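Aminopeptidase (PDB 2EK8) probably removes amino acids from the N termini of peptides, as a zinc-dependent aminopeptidase of family M28 that also carries a PA domain. Local coordinates at residues A[220-225]-A[263-268]; A[297-302]-A[345-350]. All coordinates share one frame; numbering follows the deposited sequence.

Contact 1 of 2, residues A[220-225]-A[263-268]; sequences NDIIII and ELRFIT
Over one face of the Phe266 ring lies CD1 of Ile225, 3.9 Å from CE1, while the guanidinium of Arg265 is approached obliquely by CG2 of Ile222 and receives the carboxylate of Glu263 at its edge, in plane. These groups sit on two neighbouring parallel strands of the M28 peptidase domain, 222-228 and 263-269, joined through helix 238-255 as a beta-alpha-beta unit. Side chains alternate between the two faces of the sheet. Ile222, Ile224, Glu263 and Arg265 share one; Ile223, Ile225, Leu264 and Phe266 share the other, where helix 238-255 covers Leu264 and Phe266. There the partners lie side by side, CB of Ile223 being 3.6 Å from CD2 of Leu264. On the face shared with Ile222 and Ile224, Arg265 reaches out with an extended chain and grips a single oxygen side-on: NE is 2.7 Å and NH2 2.9 Å from OE2 of Glu263, both coming from the same face of the carboxylate plane. Glu263 can meet it because CG stands anti to the backbone N (chi1 178°) and the chain continues straight to the carboxylate. Glu290 offers the same guanidinium a second salt bridge, and Tyr282 a hydrogen bond. Were Glu263 an alanine, NE of Arg265 would probably lose this acceptor and the guanidinium its side-on hold, with Glu290 and Tyr282 left to position it. Between the two faces, five backbone bonds step from strand to strand, beginning with a bent one from Glu263 N to Asp221 O (138° at the hydrogen) and ending with Ile267 N, which donates to Ile225 O over 2.8 Å.

Contact 2 of 2, residues A[297-302]-A[345-350]; sequences MFQLDM and RSDHES. With ZN (zinc ion), chain C.
OG of Ser346 is held between two side chains of 297-302: it donates to OD2 of Asp301 at 2.8 Å and accepts from NE2 of Gln299 at 3.1 Å. The donated bond uses the anti lone pair of OD2, the one turned away from OD1. By bonding a zinc ligand the serine acts as a second-shell residue and helps to fix the carboxylate's rotation. Asp301 holds the metal with both oxygens, OD1 at 2.1 Å and OD2 at 2.4 Å, and a water stands 2.0 Å from the zinc ion; His228 and Asp240 complete this part of the metal centre expected of an M28 peptidase. OD2 thus serves zinc and hydroxyl at once. The amide of Gln299 reaches Ser346 because its chain, with CG anti to the backbone N, bends at chi2 (70°). Its NE2 also makes a weak bond, 3.0 Å long, to OD2 of Asp347, whose carboxylate plane stands nearly perpendicular to the amide; the other oxygen, OD1, is engaged by Ser279. Farther back the contact turns apolar. CB of Gln299 rests 3.8 Å from CB of His348, and SD of Met297 comes within 3.9 Å of CA of His348, the two side chains crossing at about a right angle. The imidazole leads away from the strand, its NE2 bonded to the backbone oxygen of Glu343. In the fold, strand 294-300 and the turn after it thereby meet the segment leading into helix 348-352, with strand 358-364 touching Gln299, Asp301 and His348, and strand 222-228 on the other flank of strand 294-300.

In the fold
From the N terminus, the chain passes through strand 222-228 and helix 238-255 and returns in strand 263-269, where contact 1 closes a loop; 37 residues separate 220-225 from 263-268. Only then does it run on to strand 294-300 and later to helix 348-352, where contact 2 closes, 42 residues separating 297-302 from 345-350. The two closures follow in series, neither nested nor crossed, with centres about 13 Å apart. Strand 222-228 joins them, lying between 263-269 and 294-300: Ile224 O probably accepts a hydrogen bond from Phe298 N, while Ile225 packs on Leu300. Contact 1 therefore joins neighbouring strands of the sheet, and contact 2 ties its next strand to a helix beside the zinc site.

Contact 1 of 2, residues A[220-225]-A[263-268]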
loop_
_atom_site.group_PDB
_atom_site.type_symbol
_atom_site.label_atom_id
_atom_site.label_comp_id
_atom_site.label_asym_id
_atom_site.label_seq_id
_atom_site.Cartn_x
_atom_site.Cartn_y
_atom_site.Cartn_z
ATOM N N ASN A 220 24.791 -3.328 -17.135
ATOM C CA ASN A 220 24.293 -2.010 -16.782
ATOM C C ASN A 220 22.866 -2.173 -16.261
ATOM O O ASN A 220 22.115 -1.200 -16.170
ATOM C CB ASN A 220 24.329 -1.077 -17.998
ATOM C CG ASN A 220 23.279 -1.420 -19.033
ATOM O OD1 ASN A 220 22.915 -2.580 -19.208
ATOM N ND2 ASN A 220 22.796 -0.405 -19.741
ATOM N N ASP A 221 22.507 -3.410 -15.908
ATOM C CA ASP A 221 21.168 -3.710 -15.393
ATOM C C ASP A 221 20.967 -3.219 -13.963
ATOM O O ASP A 221 21.914 -3.127 -13.180
ATOM C CB ASP A 221 20.881 -5.220 -15.399
ATOM C CG ASP A 221 20.806 -5.815 -16.792
ATOM O OD1 ASP A 221 20.634 -5.066 -17.774
ATOM O OD2 ASP A 221 20.902 -7.056 -16.893
ATOM N N ILE A 222 19.717 -2.921 -13.629
ATOM C CA ILE A 222 19.353 -2.463 -12.296
ATOM C C ILE A 222 18.181 -3.282 -11.770
ATOM O O ILE A 222 17.239 -3.573 -12.507
ATOM C CB ILE A 222 18.882 -0.991 -12.294
ATOM C CG1 ILE A 222 19.923 -0.093 -12.962
ATOM C CG2 ILE A 222 18.590 -0.543 -10.863
ATOM C CD1 ILE A 222 21.273 -0.146 -12.336
ATOM N N ILE A 223 18.251 -3.665 -10.500
ATOM C CA ILE A 223 17.151 -4.379 -9.872
ATOM C C ILE A 223 16.836 -3.629 -8.585
ATOM O O ILE A 223 17.736 -3.260 -7.836
ATOM C CB ILE A 223 17.494 -5.837 -9.519
ATOM C CG1 ILE A 223 17.639 -6.665 -10.801
ATOM C CG2 ILE A 223 16.396 -6.418 -8.632
ATOM C CD1 ILE A 223 17.847 -8.156 -10.560
ATOM N N ILE A 224 15.553 -3.395 -8.348
ATOM C CA ILE A 224 15.112 -2.693 -7.154
ATOM C C ILE A 224 14.366 -3.667 -6.254
ATOM O O ILE A 224 13.528 -4.434 -6.727
ATOM C CB ILE A 224 14.153 -1.530 -7.515
ATOM C CG1 ILE A 224 14.892 -0.489 -8.368
ATOM C CG2 ILE A 224 13.589 -0.897 -6.239
ATOM C CD1 ILE A 224 14.020 0.693 -8.797
ATOM N N ILE A 225 14.702 -3.662 -4.966
ATOM C CA ILE A 225 14.020 -4.510 -3.989
ATOM C C ILE A 225 13.424 -3.520 -2.997
ATOM O O ILE A 225 14.159 -2.760 -2.359
ATOM C CB ILE A 225 14.983 -5.438 -3.210
ATOM C CG1 ILE A 225 15.705 -6.396 -4.165
ATOM C CG2 ILE A 225 14.198 -6.239 -2.167
ATOM C CD1 ILE A 225 16.873 -5.766 -4.903
ATOM N N GLU A 263 23.493 -3.775 -10.642
ATOM C CA GLU A 263 23.290 -2.792 -9.586
ATOM C C GLU A 263 22.029 -3.149 -8.810
ATOM O O GLU A 263 20.986 -3.426 -9.402
ATOM C CB GLU A 263 23.149 -1.389 -10.187
ATOM C CG GLU A 263 22.887 -0.283 -9.163
ATOM C CD GLU A 263 22.909 1.104 -9.794
ATOM O OE1 GLU A 263 23.755 1.337 -10.683
ATOM O OE2 GLU A 263 22.089 1.964 -9.397
ATOM N N LEU A 264 22.128 -3.149 -7.486
ATOM C CA LEU A 264 20.980 -3.471 -6.649
ATOM C C LEU A 264 20.610 -2.285 -5.777
ATOM O O LEU A 264 21.463 -1.703 -5.097
ATOM C CB LEU A 264 21.279 -4.684 -5.761
ATOM C CG LEU A 264 21.556 -6.012 -6.474
ATOM C CD1 LEU A 264 21.780 -7.095 -5.429
ATOM C CD2 LEU A 264 20.387 -6.379 -7.384
ATOM N N ARG A 265 19.336 -1.914 -5.818
ATOM C CA ARG A 265 18.848 -0.800 -5.021
ATOM C C ARG A 265 17.815 -1.320 -4.040
ATOM O O ARG A 265 16.737 -1.756 -4.443
ATOM C CB ARG A 265 18.209 0.262 -5.916
ATOM C CG ARG A 265 19.149 0.816 -6.961
ATOM C CD ARG A 265 18.528 1.963 -7.742
ATOM N NE ARG A 265 19.479 2.477 -8.723
ATOM C CZ ARG A 265 19.277 3.542 -9.490
ATOM N NH1 ARG A 265 18.145 4.231 -9.404
ATOM N NH2 ARG A 265 20.221 3.923 -10.341
ATOM N N PHE A 266 18.164 -1.282 -2.757
ATOM C CA PHE A 266 17.280 -1.729 -1.681
ATOM C C PHE A 266 16.620 -0.470 -1.138
ATOM O O PHE A 266 17.301 0.439 -0.663
ATOM C CB PHE A 266 18.104 -2.419 -0.592
ATOM C CG PHE A 266 18.784 -3.680 -1.061
ATOM C CD1 PHE A 266 18.113 -4.898 -1.035
ATOM C CD2 PHE A 266 20.084 -3.642 -1.554
ATOM C CE1 PHE A 266 18.723 -6.062 -1.495
ATOM C CE2 PHE A 266 20.707 -4.803 -2.018
ATOM C CZ PHE A 266 20.024 -6.013 -1.988
ATOM N N ILE A 267 15.295 -0.422 -1.201
ATOM C CA ILE A 267 14.576 0.769 -0.776
ATOM C C ILE A 267 13.391 0.549 0.146
ATOM O O ILE A 267 12.616 -0.386 -0.047
ATOM C CB ILE A 267 14.038 1.529 -2.019
ATOM C CG1 ILE A 267 15.154 1.710 -3.050
ATOM C CG2 ILE A 267 13.473 2.882 -1.609
ATOM C CD1 ILE A 267 14.686 2.323 -4.357
ATOM N N THR A 268 13.260 1.404 1.160
ATOM C CA THR A 268 12.094 1.341 2.033
ATOM C C THR A 268 11.386 2.667 1.745
ATOM O O THR A 268 11.982 3.744 1.850
ATOM C CB THR A 268 12.454 1.173 3.544
ATOM O OG1 THR A 268 13.218 2.289 4.011
ATOM C CG2 THR A 268 13.240 -0.114 3.751
#

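Contact 2 of 2, residues A[297-302]-A[345-350]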
loop_
_atom_site.group_PDB
_atom_site.type_symbol
_atom_site.label_atom_id
_atom_site.label_comp_id
_atom_site.label_asym_id
_atom_site.label_seq_id
_atom_site.Cartn_x
_atom_site.Cartn_y
_atom_site.Cartn_z
ATOM N N MET A 297 11.612 -4.924 -10.471
ATOM C CA MET A 297 11.396 -4.333 -9.162
ATOM C C MET A 297 10.612 -5.360 -8.350
ATOM O O MET A 297 9.545 -5.803 -8.767
ATOM C CB MET A 297 10.605 -3.025 -9.294
ATOM C CG MET A 297 10.393 -2.264 -7.986
ATOM S SD MET A 297 8.985 -2.848 -7.029
ATOM C CE MET A 297 9.305 -2.069 -5.441
ATOM N N PHE A 298 11.180 -5.770 -7.219
ATOM C CA PHE A 298 10.542 -6.741 -6.328
ATOM C C PHE A 298 9.996 -5.971 -5.122
ATOM O O PHE A 298 10.760 -5.303 -4.433
ATOM C CB PHE A 298 11.566 -7.764 -5.816
ATOM C CG PHE A 298 12.134 -8.664 -6.882
ATOM C CD1 PHE A 298 11.849 -10.030 -6.879
ATOM C CD2 PHE A 298 12.973 -8.157 -7.868
ATOM C CE1 PHE A 298 12.391 -10.877 -7.843
ATOM C CE2 PHE A 298 13.521 -8.998 -8.841
ATOM C CZ PHE A 298 13.229 -10.360 -8.826
ATOM N N GLN A 299 8.687 -6.057 -4.877
ATOM C CA GLN A 299 8.068 -5.383 -3.731
ATOM C C GLN A 299 7.703 -6.420 -2.674
ATOM O O GLN A 299 7.054 -7.427 -2.975
ATOM C CB GLN A 299 6.800 -4.627 -4.151
ATOM C CG GLN A 299 5.978 -4.052 -2.979
ATOM C CD GLN A 299 6.664 -2.886 -2.270
ATOM O OE1 GLN A 299 7.781 -2.498 -2.616
ATOM N NE2 GLN A 299 5.988 -2.322 -1.273
ATOM N N LEU A 300 8.135 -6.171 -1.441
ATOM C CA LEU A 300 7.873 -7.064 -0.319
ATOM C C LEU A 300 6.887 -6.369 0.620
ATOM O O LEU A 300 7.212 -5.356 1.226
ATOM C CB LEU A 300 9.180 -7.349 0.424
ATOM C CG LEU A 300 10.259 -8.061 -0.397
ATOM C CD1 LEU A 300 11.640 -7.735 0.149
ATOM C CD2 LEU A 300 9.996 -9.562 -0.360
ATOM N N ASP A 301 5.684 -6.914 0.734
ATOM C CA ASP A 301 4.668 -6.313 1.593
ATOM C C ASP A 301 3.857 -7.445 2.209
ATOM O O ASP A 301 3.156 -8.165 1.492
ATOM C CB ASP A 301 3.750 -5.405 0.756
ATOM C CG ASP A 301 2.971 -4.395 1.602
ATOM O OD1 ASP A 301 2.897 -4.563 2.836
ATOM O OD2 ASP A 301 2.421 -3.430 1.024
ATOM N N MET A 302 3.970 -7.583 3.532
ATOM C CA MET A 302 3.277 -8.609 4.314
ATOM C C MET A 302 3.803 -9.981 3.925
ATOM O O MET A 302 3.166 -10.733 3.186
ATOM C CB MET A 302 1.760 -8.480 4.106
ATOM C CG MET A 302 1.268 -7.100 4.556
ATOM S SD MET A 302 -0.492 -6.753 4.437
ATOM C CE MET A 302 -0.698 -6.562 2.711
ATOM N N ARG A 345 -2.270 -1.997 -5.075
ATOM C CA ARG A 345 -2.331 -1.649 -3.660
ATOM C C ARG A 345 -1.004 -1.708 -2.915
ATOM O O ARG A 345 -0.980 -1.913 -1.698
ATOM C CB ARG A 345 -3.363 -2.534 -2.949
ATOM C CG ARG A 345 -4.792 -2.330 -3.441
ATOM C CD ARG A 345 -5.766 -3.317 -2.798
ATOM N NE ARG A 345 -5.832 -3.186 -1.344
ATOM C CZ ARG A 345 -6.626 -3.914 -0.564
ATOM N NH1 ARG A 345 -7.426 -4.829 -1.098
ATOM N NH2 ARG A 345 -6.624 -3.729 0.750
ATOM N N SER A 346 0.100 -1.562 -3.643
ATOM C CA SER A 346 1.421 -1.531 -3.015
ATOM C C SER A 346 2.409 -0.819 -3.935
ATOM O O SER A 346 2.090 -0.517 -5.086
ATOM C CB SER A 346 1.926 -2.934 -2.659
ATOM O OG SER A 346 2.912 -2.830 -1.635
ATOM N N ASP A 347 3.610 -0.559 -3.431
ATOM C CA ASP A 347 4.613 0.189 -4.192
ATOM C C ASP A 347 5.023 -0.315 -5.576
ATOM O O ASP A 347 5.569 0.452 -6.362
ATOM C CB ASP A 347 5.853 0.394 -3.323
ATOM C CG ASP A 347 5.537 1.152 -2.049
ATOM O OD1 ASP A 347 4.981 2.266 -2.145
ATOM O OD2 ASP A 347 5.835 0.637 -0.957
ATOM N N HIS A 348 4.766 -1.581 -5.892
ATOM C CA HIS A 348 5.143 -2.087 -7.213
ATOM C C HIS A 348 4.365 -1.358 -8.313
ATOM O O HIS A 348 4.808 -1.280 -9.462
ATOM C CB HIS A 348 4.901 -3.601 -7.305
ATOM C CG HIS A 348 3.480 -4.010 -7.068
ATOM N ND1 HIS A 348 2.784 -3.669 -5.928
ATOM C CD2 HIS A 348 2.638 -4.767 -7.811
ATOM C CE1 HIS A 348 1.574 -4.199 -5.979
ATOM N NE2 HIS A 348 1.460 -4.870 -7.113
ATOM N N GLU A 349 3.212 -0.814 -7.946
ATOM C CA GLU A 349 2.369 -0.084 -8.889
ATOM C C GLU A 349 3.096 1.150 -9.426
ATOM O O GLU A 349 2.945 1.517 -10.594
ATOM C CB GLU A 349 1.070 0.333 -8.195
ATOM C CG GLU A 349 0.027 0.935 -9.115
ATOM C CD GLU A 349 -1.306 1.124 -8.414
ATOM O OE1 GLU A 349 -1.808 0.145 -7.824
ATOM O OE2 GLU A 349 -1.854 2.243 -8.455
ATOM N N SER A 350 3.896 1.779 -8.572
ATOM C CA SER A 350 4.638 2.978 -8.958
ATOM C C SER A 350 5.712 2.706 -10.012
ATOM O O SER A 350 6.094 3.600 -10.765
ATOM C CB SER A 350 5.272 3.612 -7.719
ATOM O OG SER A 350 4.281 3.862 -6.734
HETATM ZN ZN ZN C . 1.777 -2.804 3.199
HETATM O O HOH W 1 -0.058 -2.000 2.780
#